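PDB 1Z7M: ATP phosphoribosyltransferase regulatory subunit from Lactococcus lactis, which is required for the first step of histidine biosynthesis and may allow feedback regulation of ATP phosphoribosyltransferase activity by histidine. Local coordinates for residues F256-K260 with I273-G277; E156-S161 with F262-L266; S181-R187 with D249-S255; L202-L208 with E230-T234. All coordinates share one frame; numbering follows the deposited sequence.

Interaction 1 (F256-K260 with I273-G277); sequences FDQLK and IIDLG
Helix 250-267 packs against strand 272-274, the last strand at one end of the mixed sheet within this chain, and against the turn that follows. Phe256 and Leu259 from the helix meet Ile274 and Leu276. The contact is buried and apolar. Leu259 CD1 touches two branches of the other segment: it is 3.7 Å from Ile274 CG2 and 3.8 Å from Leu276 CD2. The other end of Ile274 reaches the helix backbone, with its CD1 3.8 Å from Lys260 N. Ile274 holds CG1 anti to its carbonyl carbon (chi1 -59°). CG2 is thereby directed to Leu259, while CD1 runs out along the extended chain to the helix. The fold here is a beta-alpha-beta crossover. Strand 175-181 pairs in parallel with 272-274, and the connection between them is a set of helices that ends with 250-267. An alanine in place of Ile274 would probably open a gap between strand and helix, leaving Leu259 CD1 with only the Leu276 methyl across this contact, and the backbone at Lys260 without the Ile274 CD1 that packs on it. Phe256 and Leu276 cross at about a right angle. The touching ring atom is Phe256 CD1, 3.8 Å from Leu276 CD1, which approaches the ring obliquely. Both residues also touch Leu240 of helix 237-246, which extends the apolar cluster. Asp275 OD1 accepts from Gly277 N at 2.7 Å, an Asx turn, which spans Leu276.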
loop_
_atom_site.group_PDB
_atom_site.type_symbol
_atom_site.label_atom_id
_atom_site.label_comp_id
_atom_site.label_asym_id
_atom_site.label_seq_id
_atom_site.Cartn_x
_atom_site.Cartn_y
_atom_site.Cartn_z
ATOM N N PHE B 256 13.566 -20.143 -42.971
ATOM C CA PHE B 256 12.820 -21.397 -43.058
ATOM C C PHE B 256 13.756 -22.596 -43.102
ATOM O O PHE B 256 13.405 -23.687 -42.653
ATOM C CB PHE B 256 11.960 -21.446 -44.302
ATOM C CG PHE B 256 11.342 -22.783 -44.525
ATOM C CD1 PHE B 256 10.126 -23.110 -43.935
ATOM C CD2 PHE B 256 12.004 -23.748 -45.276
ATOM C CE1 PHE B 256 9.582 -24.378 -44.089
ATOM C CE2 PHE B 256 11.468 -25.013 -45.431
ATOM C CZ PHE B 256 10.254 -25.329 -44.837
ATOM N N ASP B 257 14.934 -22.399 -43.690
ATOM C CA ASP B 257 15.938 -23.454 -43.767
ATOM C C ASP B 257 16.426 -23.794 -42.366
ATOM O O ASP B 257 16.580 -24.964 -42.031
ATOM C CB ASP B 257 17.137 -23.017 -44.609
ATOM C CG ASP B 257 16.954 -23.315 -46.090
ATOM O OD1 ASP B 257 16.115 -24.192 -46.437
ATOM O OD2 ASP B 257 17.671 -22.682 -46.900
ATOM N N GLN B 258 16.682 -22.765 -41.559
ATOM C CA GLN B 258 17.140 -22.961 -40.188
ATOM C C GLN B 258 16.140 -23.818 -39.404
ATOM O O GLN B 258 16.523 -24.761 -38.711
ATOM C CB GLN B 258 17.328 -21.612 -39.497
ATOM C CG GLN B 258 17.909 -21.731 -38.103
ATOM C CD GLN B 258 19.339 -22.229 -38.096
ATOM O OE1 GLN B 258 20.258 -21.502 -38.453
ATOM N NE2 GLN B 258 19.533 -23.477 -37.691
ATOM N N LEU B 259 14.858 -23.490 -39.515
ATOM C CA LEU B 259 13.827 -24.255 -38.822
ATOM C C LEU B 259 13.849 -25.689 -39.335
ATOM O O LEU B 259 13.756 -26.636 -38.564
ATOM C CB LEU B 259 12.440 -23.647 -39.070
ATOM C CG LEU B 259 12.246 -22.198 -38.619
ATOM C CD1 LEU B 259 10.904 -21.693 -39.088
ATOM C CD2 LEU B 259 12.372 -22.106 -37.115
ATOM N N LYS B 260 13.973 -25.839 -40.648
ATOM C CA LYS B 260 14.008 -27.155 -41.263
ATOM C C LYS B 260 15.141 -28.016 -40.684
ATOM O O LYS B 260 14.938 -29.201 -40.442
ATOM C CB LYS B 260 14.153 -27.003 -42.776
ATOM C CG LYS B 260 13.994 -28.294 -43.552
ATOM C CD LYS B 260 14.358 -28.093 -45.012
ATOM C CE LYS B 260 14.932 -29.364 -45.612
ATOM N NZ LYS B 260 15.722 -29.125 -46.871
ATOM N N ILE B 273 7.153 -29.595 -35.415
ATOM C CA ILE B 273 6.227 -28.960 -36.325
ATOM C C ILE B 273 6.655 -27.520 -36.574
ATOM O O ILE B 273 6.967 -26.777 -35.648
ATOM C CB ILE B 273 4.825 -29.029 -35.756
ATOM C CG1 ILE B 273 4.385 -30.485 -35.739
ATOM C CG2 ILE B 273 3.889 -28.209 -36.573
ATOM C CD1 ILE B 273 3.137 -30.733 -34.937
ATOM N N ILE B 274 6.699 -27.138 -37.841
ATOM C CA ILE B 274 7.107 -25.792 -38.182
ATOM C C ILE B 274 5.891 -24.910 -38.424
ATOM O O ILE B 274 5.029 -25.232 -39.248
ATOM C CB ILE B 274 8.034 -25.798 -39.428
ATOM C CG1 ILE B 274 9.280 -26.646 -39.137
ATOM C CG2 ILE B 274 8.421 -24.365 -39.797
ATOM C CD1 ILE B 274 10.296 -26.742 -40.269
ATOM N N ASP B 275 5.809 -23.815 -37.672
ATOM C CA ASP B 275 4.703 -22.882 -37.817
ATOM C C ASP B 275 5.240 -21.544 -38.295
ATOM O O ASP B 275 5.842 -20.789 -37.532
ATOM C CB ASP B 275 3.967 -22.675 -36.495
ATOM C CG ASP B 275 2.595 -22.051 -36.692
ATOM O OD1 ASP B 275 2.443 -21.223 -37.622
ATOM O OD2 ASP B 275 1.667 -22.387 -35.919
ATOM N N LEU B 276 5.034 -21.252 -39.569
ATOM C CA LEU B 276 5.508 -19.995 -40.121
ATOM C C LEU B 276 4.488 -18.897 -39.843
ATOM O O LEU B 276 4.674 -17.751 -40.236
ATOM C CB LEU B 276 5.733 -20.144 -41.626
ATOM C CG LEU B 276 6.850 -21.102 -42.038
ATOM C CD1 LEU B 276 6.867 -21.273 -43.548
ATOM C CD2 LEU B 276 8.169 -20.558 -41.541
ATOM N N GLY B 277 3.406 -19.259 -39.164
ATOM C CA GLY B 277 2.384 -18.281 -38.850
ATOM C C GLY B 277 2.403 -17.915 -37.384
ATOM O O GLY B 277 1.481 -17.284 -36.881
#

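Interaction 2 (E156-S161 with F262-L266); sequences ELEILS and FSEKL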
loop_
_atom_site.group_PDB
_atom_site.type_symbol
_atom_site.label_atom_id
_atom_site.label_comp_id
_atom_site.label_asym_id
_atom_site.label_seq_id
_atom_site.Cartn_x
_atom_site.Cartn_y
_atom_site.Cartn_z
ATOM N N GLU B 156 20.817 -22.828 -29.135
ATOM C CA GLU B 156 19.552 -23.152 -29.752
ATOM C C GLU B 156 19.288 -24.650 -29.804
ATOM O O GLU B 156 18.141 -25.080 -29.669
ATOM C CB GLU B 156 19.480 -22.524 -31.142
ATOM C CG GLU B 156 19.853 -21.027 -31.127
ATOM C CD GLU B 156 19.451 -20.254 -32.394
ATOM O OE1 GLU B 156 19.832 -20.681 -33.509
ATOM O OE2 GLU B 156 18.760 -19.208 -32.272
ATOM N N LEU B 157 20.336 -25.453 -29.970
ATOM C CA LEU B 157 20.160 -26.908 -30.021
ATOM C C LEU B 157 20.047 -27.510 -28.639
ATOM O O LEU B 157 19.301 -28.469 -28.427
ATOM C CB LEU B 157 21.311 -27.566 -30.779
ATOM C CG LEU B 157 21.001 -27.719 -32.270
ATOM C CD1 LEU B 157 22.284 -27.916 -33.075
ATOM C CD2 LEU B 157 20.023 -28.881 -32.456
ATOM N N GLU B 158 20.789 -26.936 -27.701
ATOM C CA GLU B 158 20.770 -27.417 -26.333
ATOM C C GLU B 158 19.405 -27.189 -25.715
ATOM O O GLU B 158 18.842 -28.092 -25.101
ATOM C CB GLU B 158 21.822 -26.696 -25.501
ATOM C CG GLU B 158 21.990 -27.272 -24.121
ATOM C CD GLU B 158 23.008 -26.509 -23.295
ATOM O OE1 GLU B 158 24.087 -26.173 -23.844
ATOM O OE2 GLU B 158 22.730 -26.255 -22.096
ATOM N N ILE B 159 18.867 -25.983 -25.884
ATOM C CA ILE B 159 17.563 -25.651 -25.325
ATOM C C ILE B 159 16.429 -26.452 -25.984
ATOM O O ILE B 159 15.617 -27.048 -25.287
ATOM C CB ILE B 159 17.308 -24.125 -25.432
ATOM C CG1 ILE B 159 18.337 -23.361 -24.583
ATOM C CG2 ILE B 159 15.916 -23.772 -24.944
ATOM C CD1 ILE B 159 18.144 -23.499 -23.083
ATOM N N LEU B 160 16.385 -26.487 -27.313
ATOM C CA LEU B 160 15.347 -27.241 -28.037
ATOM C C LEU B 160 15.344 -28.711 -27.665
ATOM O O LEU B 160 14.302 -29.344 -27.532
ATOM C CB LEU B 160 15.573 -27.138 -29.541
ATOM C CG LEU B 160 14.913 -25.969 -30.255
ATOM C CD1 LEU B 160 15.471 -25.851 -31.650
ATOM C CD2 LEU B 160 13.421 -26.193 -30.293
ATOM N N SER B 161 16.544 -29.250 -27.528
ATOM C CA SER B 161 16.720 -30.640 -27.172
ATOM C C SER B 161 16.148 -30.894 -25.773
ATOM O O SER B 161 15.287 -31.763 -25.583
ATOM C CB SER B 161 18.205 -30.963 -27.209
ATOM O OG SER B 161 18.405 -32.263 -27.719
ATOM N N PHE B 262 16.615 -27.842 -37.654
ATOM C CA PHE B 262 16.167 -28.233 -36.325
ATOM C C PHE B 262 15.129 -29.339 -36.471
ATOM O O PHE B 262 15.167 -30.340 -35.765
ATOM C CB PHE B 262 15.533 -27.028 -35.617
ATOM C CG PHE B 262 16.510 -25.943 -35.247
ATOM C CD1 PHE B 262 16.089 -24.618 -35.148
ATOM C CD2 PHE B 262 17.845 -26.244 -34.988
ATOM C CE1 PHE B 262 16.983 -23.609 -34.800
ATOM C CE2 PHE B 262 18.748 -25.242 -34.639
ATOM C CZ PHE B 262 18.314 -23.919 -34.545
ATOM N N SER B 263 14.200 -29.148 -37.401
ATOM C CA SER B 263 13.148 -30.119 -37.620
ATOM C C SER B 263 13.779 -31.471 -37.868
ATOM O O SER B 263 13.309 -32.490 -37.363
ATOM C CB SER B 263 12.293 -29.713 -38.817
ATOM O OG SER B 263 11.098 -30.475 -38.867
ATOM N N GLU B 264 14.862 -31.475 -38.637
ATOM C CA GLU B 264 15.547 -32.718 -38.945
ATOM C C GLU B 264 16.431 -33.232 -37.821
ATOM O O GLU B 264 16.304 -34.388 -37.441
ATOM C CB GLU B 264 16.370 -32.568 -40.222
ATOM C CG GLU B 264 15.530 -32.536 -41.476
ATOM C CD GLU B 264 16.293 -31.993 -42.675
ATOM O OE1 GLU B 264 15.665 -31.883 -43.754
ATOM O OE2 GLU B 264 17.506 -31.670 -42.540
ATOM N N LYS B 265 17.312 -32.398 -37.277
ATOM C CA LYS B 265 18.190 -32.862 -36.205
ATOM C C LYS B 265 17.456 -33.409 -34.972
ATOM O O LYS B 265 17.984 -34.260 -34.244
ATOM C CB LYS B 265 19.153 -31.754 -35.771
ATOM C CG LYS B 265 20.274 -31.470 -36.763
ATOM C CD LYS B 265 21.395 -30.645 -36.129
ATOM C CE LYS B 265 22.417 -30.188 -37.169
ATOM N NZ LYS B 265 21.802 -29.331 -38.239
ATOM N N LEU B 266 16.237 -32.937 -34.740
ATOM C CA LEU B 266 15.466 -33.379 -33.582
ATOM C C LEU B 266 14.329 -34.302 -33.944
ATOM O O LEU B 266 13.717 -34.883 -33.060
ATOM C CB LEU B 266 14.889 -32.173 -32.837
ATOM C CG LEU B 266 15.881 -31.093 -32.389
ATOM C CD1 LEU B 266 15.130 -29.848 -31.936
ATOM C CD2 LEU B 266 16.757 -31.644 -31.273
#
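Segments 156-161 and 262-266, of helices 152-169 and 250-267, cross at -58°, with axes 11.2 Å apart at closest. Large side chains fill this wide spacing. Both helices cover one face of the mixed sheet of the class-II synthetase-like fold, and Leu160 and Phe262 both rest on Ile179 of strand 175-181. Phe262 is the centre of the contact. Leu160 CD1 sits over one face of its ring in a CH-pi contact, 3.9 Å from the centroid and 19° off the ring normal. The methyl is offset toward the CG side of the ring. Phe262 keeps CG anti to its carbonyl carbon, which sends the ring across to the other helix. At the far edge, Phe262 CZ meets Glu156 OE1 at 3.7 Å, near the ring plane. The carboxylate is turned 79° from the ring. The other oxygen, Glu156 OE2, forms a salt bridge with Arg306. Leu157 CG approaches Phe262 CE2 obliquely at 4.1 Å. Toward the rim of the contact, the methylene CD of Lys265 lies across Leu157 CD1, while its NZ is paired with Glu261 on its own helix. One turn on from Phe262, Leu266 also faces the first helix. Its two methyls divide the work: Leu266 CD1 packs on Leu160 CB at 3.6 Å, and Leu266 CD2 lies 4.0 Å from Ser161 OG.

Interaction 3 (S181-R187 with D249-S255); sequences SAKFFQR and DDVLISS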
loop_
_atom_site.group_PDB
_atom_site.type_symbol
_atom_site.label_atom_id
_atom_site.label_comp_id
_atom_site.label_asym_id
_atom_site.label_seq_id
_atom_site.Cartn_x
_atom_site.Cartn_y
_atom_site.Cartn_z
ATOM N N SER B 181 10.127 -18.672 -36.309
ATOM C CA SER B 181 11.165 -17.661 -36.438
ATOM C C SER B 181 10.649 -16.221 -36.426
ATOM O O SER B 181 9.839 -15.836 -37.266
ATOM C CB SER B 181 11.936 -17.904 -37.724
ATOM O OG SER B 181 12.911 -16.898 -37.915
ATOM N N ALA B 182 11.129 -15.433 -35.467
ATOM C CA ALA B 182 10.726 -14.043 -35.355
ATOM C C ALA B 182 11.241 -13.334 -36.591
ATOM O O ALA B 182 10.601 -12.433 -37.125
ATOM C CB ALA B 182 11.330 -13.421 -34.110
ATOM N N LYS B 183 12.407 -13.763 -37.052
ATOM C CA LYS B 183 13.040 -13.176 -38.223
ATOM C C LYS B 183 12.215 -13.384 -39.498
ATOM O O LYS B 183 12.148 -12.503 -40.353
ATOM C CB LYS B 183 14.434 -13.773 -38.384
ATOM C CG LYS B 183 15.478 -12.817 -38.931
ATOM C CD LYS B 183 16.859 -13.483 -38.950
ATOM C CE LYS B 183 17.918 -12.651 -39.688
ATOM N NZ LYS B 183 17.597 -12.418 -41.144
ATOM N N PHE B 184 11.601 -14.553 -39.632
ATOM C CA PHE B 184 10.769 -14.850 -40.787
ATOM C C PHE B 184 9.481 -14.050 -40.594
ATOM O O PHE B 184 8.961 -13.464 -41.542
ATOM C CB PHE B 184 10.473 -16.349 -40.836
ATOM C CG PHE B 184 9.515 -16.767 -41.935
ATOM C CD1 PHE B 184 9.987 -17.403 -43.083
ATOM C CD2 PHE B 184 8.139 -16.561 -41.806
ATOM C CE1 PHE B 184 9.106 -17.825 -44.076
ATOM C CE2 PHE B 184 7.252 -16.979 -42.798
ATOM C CZ PHE B 184 7.734 -17.609 -43.930
ATOM N N PHE B 185 8.969 -14.025 -39.363
ATOM C CA PHE B 185 7.757 -13.273 -39.068
ATOM C C PHE B 185 8.006 -11.835 -39.483
ATOM O O PHE B 185 7.226 -11.252 -40.227
ATOM C CB PHE B 185 7.433 -13.302 -37.574
ATOM C CG PHE B 185 6.408 -12.274 -37.155
ATOM C CD1 PHE B 185 5.053 -12.478 -37.404
ATOM C CD2 PHE B 185 6.804 -11.097 -36.519
ATOM C CE1 PHE B 185 4.119 -11.538 -37.026
ATOM C CE2 PHE B 185 5.875 -10.156 -36.140
ATOM C CZ PHE B 185 4.529 -10.374 -36.393
ATOM N N GLN B 186 9.108 -11.270 -38.999
ATOM C CA GLN B 186 9.441 -9.894 -39.312
ATOM C C GLN B 186 9.575 -9.661 -40.793
ATOM O O GLN B 186 8.963 -8.740 -41.339
ATOM C CB GLN B 186 10.714 -9.467 -38.588
ATOM C CG GLN B 186 10.416 -8.759 -37.277
ATOM C CD GLN B 186 11.436 -9.072 -36.202
ATOM O OE1 GLN B 186 12.652 -9.010 -36.450
ATOM N NE2 GLN B 186 10.951 -9.405 -34.990
ATOM N N ARG B 187 10.365 -10.496 -41.452
ATOM C CA ARG B 187 10.551 -10.365 -42.888
ATOM C C ARG B 187 9.213 -10.396 -43.620
ATOM O O ARG B 187 8.995 -9.654 -44.567
ATOM C CB ARG B 187 11.427 -11.494 -43.410
ATOM C CG ARG B 187 11.702 -11.387 -44.884
ATOM C CD ARG B 187 12.481 -10.134 -45.151
ATOM N NE ARG B 187 12.649 -9.863 -46.572
ATOM C CZ ARG B 187 13.242 -8.774 -47.051
ATOM N NH1 ARG B 187 13.728 -7.859 -46.217
ATOM N NH2 ARG B 187 13.326 -8.587 -48.361
ATOM N N ASP B 249 12.701 -15.040 -51.815
ATOM C CA ASP B 249 13.203 -14.071 -50.849
ATOM C C ASP B 249 14.308 -14.759 -50.072
ATOM O O ASP B 249 14.123 -15.860 -49.591
ATOM C CB ASP B 249 12.082 -13.611 -49.906
ATOM C CG ASP B 249 12.499 -12.438 -49.028
ATOM O OD1 ASP B 249 13.411 -12.626 -48.192
ATOM O OD2 ASP B 249 11.930 -11.329 -49.181
ATOM N N ASP B 250 15.468 -14.124 -49.984
ATOM C CA ASP B 250 16.593 -14.706 -49.264
ATOM C C ASP B 250 16.294 -14.854 -47.780
ATOM O O ASP B 250 16.380 -15.945 -47.222
ATOM C CB ASP B 250 17.847 -13.836 -49.410
ATOM C CG ASP B 250 18.312 -13.698 -50.850
ATOM O OD1 ASP B 250 18.520 -14.740 -51.512
ATOM O OD2 ASP B 250 18.481 -12.544 -51.317
ATOM N N VAL B 251 15.953 -13.739 -47.140
ATOM C CA VAL B 251 15.659 -13.734 -45.715
ATOM C C VAL B 251 14.619 -14.797 -45.377
ATOM O O VAL B 251 14.776 -15.537 -44.411
ATOM C CB VAL B 251 15.147 -12.349 -45.264
ATOM C CG1 VAL B 251 15.116 -12.271 -43.750
ATOM C CG2 VAL B 251 16.036 -11.261 -45.824
ATOM N N LEU B 252 13.565 -14.882 -46.183
ATOM C CA LEU B 252 12.533 -15.862 -45.930
ATOM C C LEU B 252 13.056 -17.279 -46.068
ATOM O O LEU B 252 12.965 -18.055 -45.122
ATOM C CB LEU B 252 11.324 -15.658 -46.845
ATOM C CG LEU B 252 10.402 -14.475 -46.535
ATOM C CD1 LEU B 252 9.142 -14.557 -47.380
ATOM C CD2 LEU B 252 10.033 -14.485 -45.077
ATOM N N ILE B 253 13.609 -17.637 -47.222
ATOM C CA ILE B 253 14.126 -19.006 -47.390
ATOM C C ILE B 253 15.197 -19.317 -46.345
ATOM O O ILE B 253 15.245 -20.417 -45.818
ATOM C CB ILE B 253 14.742 -19.265 -48.820
ATOM C CG1 ILE B 253 16.014 -18.421 -49.012
ATOM C CG2 ILE B 253 13.706 -18.966 -49.909
ATOM C CD1 ILE B 253 16.741 -18.656 -50.348
ATOM N N SER B 254 16.052 -18.344 -46.053
ATOM C CA SER B 254 17.105 -18.514 -45.055
ATOM C C SER B 254 16.550 -18.942 -43.688
ATOM O O SER B 254 17.008 -19.923 -43.103
ATOM C CB SER B 254 17.881 -17.201 -44.903
ATOM O OG SER B 254 18.568 -17.138 -43.664
ATOM N N SER B 255 15.565 -18.190 -43.196
ATOM C CA SER B 255 14.936 -18.452 -41.904
ATOM C C SER B 255 14.190 -19.767 -41.852
ATOM O O SER B 255 14.173 -20.424 -40.809
ATOM C CB SER B 255 13.977 -17.318 -41.535
ATOM O OG SER B 255 14.693 -16.120 -41.290
#
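Phe184 lays one face of its ring on Leu252 CD2. The methyl is 3.7 Å from the ring centroid and 20° off the normal, a CH-pi contact. These residues join the first and last helices of the crossover between strands 175-181 and 272-274. Their segments run nearly antiparallel, at 155°, with axes 8.9 Å apart. Each helix begins with a capping side chain: Ser181 OG accepts from Phe184 N and is also bonded to Asp287, and Asp249 OD1 accepts from Leu252 N. Asp249 thus works twice. Its OD2 forms a salt bridge with Arg187, accepting hydrogen bonds from NE at 3.1 Å and from NH2 at 3.2 Å. Both bonds lie in the guanidinium plane and come to the syn side of OD2, although the two flat groups are turned 61° apart. The bend of Arg187 at chi2 carries its chain across Val251, with Arg187 CD 3.5 Å from Val251 CB. Val251 CG2 then covers one face of the guanidinium. At the other end of the contact, Ser255 CB packs against Phe184 CB, and Ser255 OG turns back to Val251 O at 3.2 Å.

Interaction 4 (L202-L208 with E230-T234); sequences LLLKKDL and EIFIT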
loop_
_atom_site.group_PDB
_atom_site.type_symbol
_atom_site.label_atom_id
_atom_site.label_comp_id
_atom_site.label_asym_id
_atom_site.label_seq_id
_atom_site.Cartn_x
_atom_site.Cartn_y
_atom_site.Cartn_z
ATOM N N LEU B 202 -4.011 -10.339 -37.495
ATOM C CA LEU B 202 -4.556 -11.308 -38.431
ATOM C C LEU B 202 -4.026 -12.706 -38.169
ATOM O O LEU B 202 -4.774 -13.682 -38.234
ATOM C CB LEU B 202 -4.247 -10.888 -39.871
ATOM C CG LEU B 202 -5.108 -9.756 -40.448
ATOM C CD1 LEU B 202 -4.669 -9.447 -41.859
ATOM C CD2 LEU B 202 -6.562 -10.164 -40.449
ATOM N N LEU B 203 -2.739 -12.805 -37.868
ATOM C CA LEU B 203 -2.107 -14.090 -37.591
ATOM C C LEU B 203 -2.493 -14.661 -36.234
ATOM O O LEU B 203 -2.600 -15.882 -36.063
ATOM C CB LEU B 203 -0.596 -13.937 -37.654
ATOM C CG LEU B 203 0.049 -13.908 -39.039
ATOM C CD1 LEU B 203 1.457 -13.390 -38.905
ATOM C CD2 LEU B 203 0.062 -15.301 -39.646
ATOM N N LEU B 204 -2.683 -13.767 -35.272
ATOM C CA LEU B 204 -3.057 -14.137 -33.923
ATOM C C LEU B 204 -4.392 -14.802 -33.842
ATOM O O LEU B 204 -4.580 -15.756 -33.089
ATOM C CB LEU B 204 -3.124 -12.912 -33.053
ATOM C CG LEU B 204 -1.788 -12.478 -32.499
ATOM C CD1 LEU B 204 -1.946 -11.133 -31.825
ATOM C CD2 LEU B 204 -1.303 -13.527 -31.534
ATOM N N LYS B 205 -5.329 -14.255 -34.596
ATOM C CA LYS B 205 -6.677 -14.759 -34.608
ATOM C C LYS B 205 -6.891 -15.651 -35.811
ATOM O O LYS B 205 -7.983 -16.172 -36.003
ATOM C CB LYS B 205 -7.629 -13.577 -34.656
ATOM C CG LYS B 205 -7.274 -12.466 -33.677
ATOM C CD LYS B 205 -7.587 -12.841 -32.235
ATOM C CE LYS B 205 -9.028 -13.291 -32.087
ATOM N NZ LYS B 205 -10.012 -12.322 -32.677
ATOM N N LYS B 206 -5.837 -15.853 -36.598
ATOM C CA LYS B 206 -5.969 -16.659 -37.788
ATOM C C LYS B 206 -7.233 -16.207 -38.460
ATOM O O LYS B 206 -8.117 -16.979 -38.856
ATOM C CB LYS B 206 -5.984 -18.147 -37.473
ATOM C CG LYS B 206 -4.647 -18.652 -36.956
ATOM C CD LYS B 206 -4.551 -20.161 -37.037
ATOM C CE LYS B 206 -3.215 -20.651 -36.521
ATOM N NZ LYS B 206 -2.085 -19.906 -37.131
ATOM N N ASP B 207 -7.281 -14.901 -38.533
ATOM C CA ASP B 207 -8.376 -14.181 -39.101
ATOM C C ASP B 207 -8.385 -14.394 -40.666
ATOM O O ASP B 207 -8.145 -13.440 -41.406
ATOM C CB ASP B 207 -8.301 -12.702 -38.718
ATOM C CG ASP B 207 -9.559 -11.940 -39.089
ATOM O OD1 ASP B 207 -10.315 -12.428 -39.955
ATOM O OD2 ASP B 207 -9.788 -10.856 -38.512
ATOM N N LEU B 208 -8.705 -15.630 -41.179
ATOM C CA LEU B 208 -8.746 -15.998 -42.641
ATOM C C LEU B 208 -9.541 -15.030 -43.497
ATOM O O LEU B 208 -9.124 -14.681 -44.605
ATOM C CB LEU B 208 -9.331 -17.396 -42.837
ATOM C CG LEU B 208 -8.610 -18.537 -42.091
ATOM C CD1 LEU B 208 -9.271 -19.886 -42.357
ATOM C CD2 LEU B 208 -7.138 -18.569 -42.468
ATOM N N GLU B 230 -1.464 -19.607 -46.908
ATOM C CA GLU B 230 -1.033 -20.933 -46.478
ATOM C C GLU B 230 -0.455 -21.045 -45.065
ATOM O O GLU B 230 -0.887 -21.903 -44.296
ATOM C CB GLU B 230 -0.008 -21.464 -47.489
ATOM C CG GLU B 230 0.028 -22.980 -47.667
ATOM C CD GLU B 230 -1.218 -23.527 -48.342
ATOM O OE1 GLU B 230 -1.211 -24.724 -48.714
ATOM O OE2 GLU B 230 -2.203 -22.763 -48.492
ATOM N N ILE B 231 0.519 -20.201 -44.723
ATOM C CA ILE B 231 1.136 -20.257 -43.403
ATOM C C ILE B 231 0.129 -20.104 -42.276
ATOM O O ILE B 231 0.467 -20.277 -41.106
ATOM C CB ILE B 231 2.184 -19.176 -43.218
ATOM C CG1 ILE B 231 1.519 -17.804 -43.319
ATOM C CG2 ILE B 231 3.286 -19.348 -44.230
ATOM C CD1 ILE B 231 2.400 -16.660 -42.876
ATOM N N PHE B 232 -1.106 -19.765 -42.618
ATOM C CA PHE B 232 -2.150 -19.621 -41.617
ATOM C C PHE B 232 -2.760 -20.957 -41.249
ATOM O O PHE B 232 -3.311 -21.086 -40.170
ATOM C CB PHE B 232 -3.286 -18.751 -42.139
ATOM C CG PHE B 232 -3.171 -17.297 -41.799
ATOM C CD1 PHE B 232 -2.029 -16.574 -42.123
ATOM C CD2 PHE B 232 -4.244 -16.633 -41.224
ATOM C CE1 PHE B 232 -1.967 -15.214 -41.880
ATOM C CE2 PHE B 232 -4.186 -15.277 -40.979
ATOM C CZ PHE B 232 -3.051 -14.566 -41.308
ATOM N N ILE B 233 -2.686 -21.949 -42.137
ATOM C CA ILE B 233 -3.324 -23.230 -41.844
ATOM C C ILE B 233 -2.594 -24.526 -42.147
ATOM O O ILE B 233 -3.242 -25.573 -42.203
ATOM C CB ILE B 233 -4.700 -23.337 -42.545
ATOM C CG1 ILE B 233 -4.505 -23.397 -44.057
ATOM C CG2 ILE B 233 -5.586 -22.157 -42.166
ATOM C CD1 ILE B 233 -5.800 -23.558 -44.829
ATOM N N THR B 234 -1.279 -24.486 -42.354
ATOM C CA THR B 234 -0.549 -25.723 -42.634
ATOM C C THR B 234 0.892 -25.765 -42.190
ATOM O O THR B 234 1.586 -24.756 -42.207
ATOM C CB THR B 234 -0.521 -26.068 -44.126
ATOM O OG1 THR B 234 0.112 -27.346 -44.292
ATOM C CG2 THR B 234 0.276 -25.033 -44.902
#
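Phe232 pushes its ring into the end of helix 196-204, where the backbone of Lys206 takes a positive phi of 45°. The helix end fits a Schellman motif with Lys206 as the C-prime residue, though the position of Asp207 N, and with it the motif's bonding, is less certain. Phe232 lies near the end of helix 222-231, and two helix ends of the helical connection between strands 175-181 and 272-274 meet here. The ring touches backbone as well as side chains. Its CD2 lies 3.8 Å from Lys206 CA, and the carbonyl oxygen Leu202 O comes obliquely to CE2. Leu203 crosses the ring at about a right angle, at a spacing that is uncertain. From the far side of the turn Leu208 slides past in the opposite direction, and its CD2 packs on Phe232 CD2 at 3.7 Å. An alanine at Phe232 would probably leave a gap at the helix end, with Leu203 and Leu208 no longer held apart by a ring and the turn at Lys206 less firmly packed. Lys206 also faces outward to a chain of another protein, where it makes a cation-pi contact with an aromatic side chain. Asp207 is the N-cap of helix 208-217; its OD1 accepts from Gly210 N. Leu208 CD2 also reaches Ile233 CG2 at 3.9 Å. The Lys206 chain bends at its last torsion (chi4 -49°), and its NZ makes a weak bond to Phe232 O at 3.5 Å.

Overall arrangement
Helix 250-267 runs through three of the contacts: its start serves interaction 3, its middle interaction 1 and its last turns interaction 2. Interactions 1 and 3 have centres about 10 Å apart and touch where Leu276 CB meets Phe184 CE2 at 3.7 Å. Interactions 1 and 2 are about 12 Å apart and join through Ile274 and Ser263. Interaction 4 lies about 25 Å from interaction 2 between centres, without touching it. It meets interaction 1 through Ile231 and Leu203, and interaction 3 through Phe185 and Leu203. Lys206 of interaction 4 is about 5 Å from a bound phosphate, which probably came from the crystallisation solution, and borders a chain of another protein.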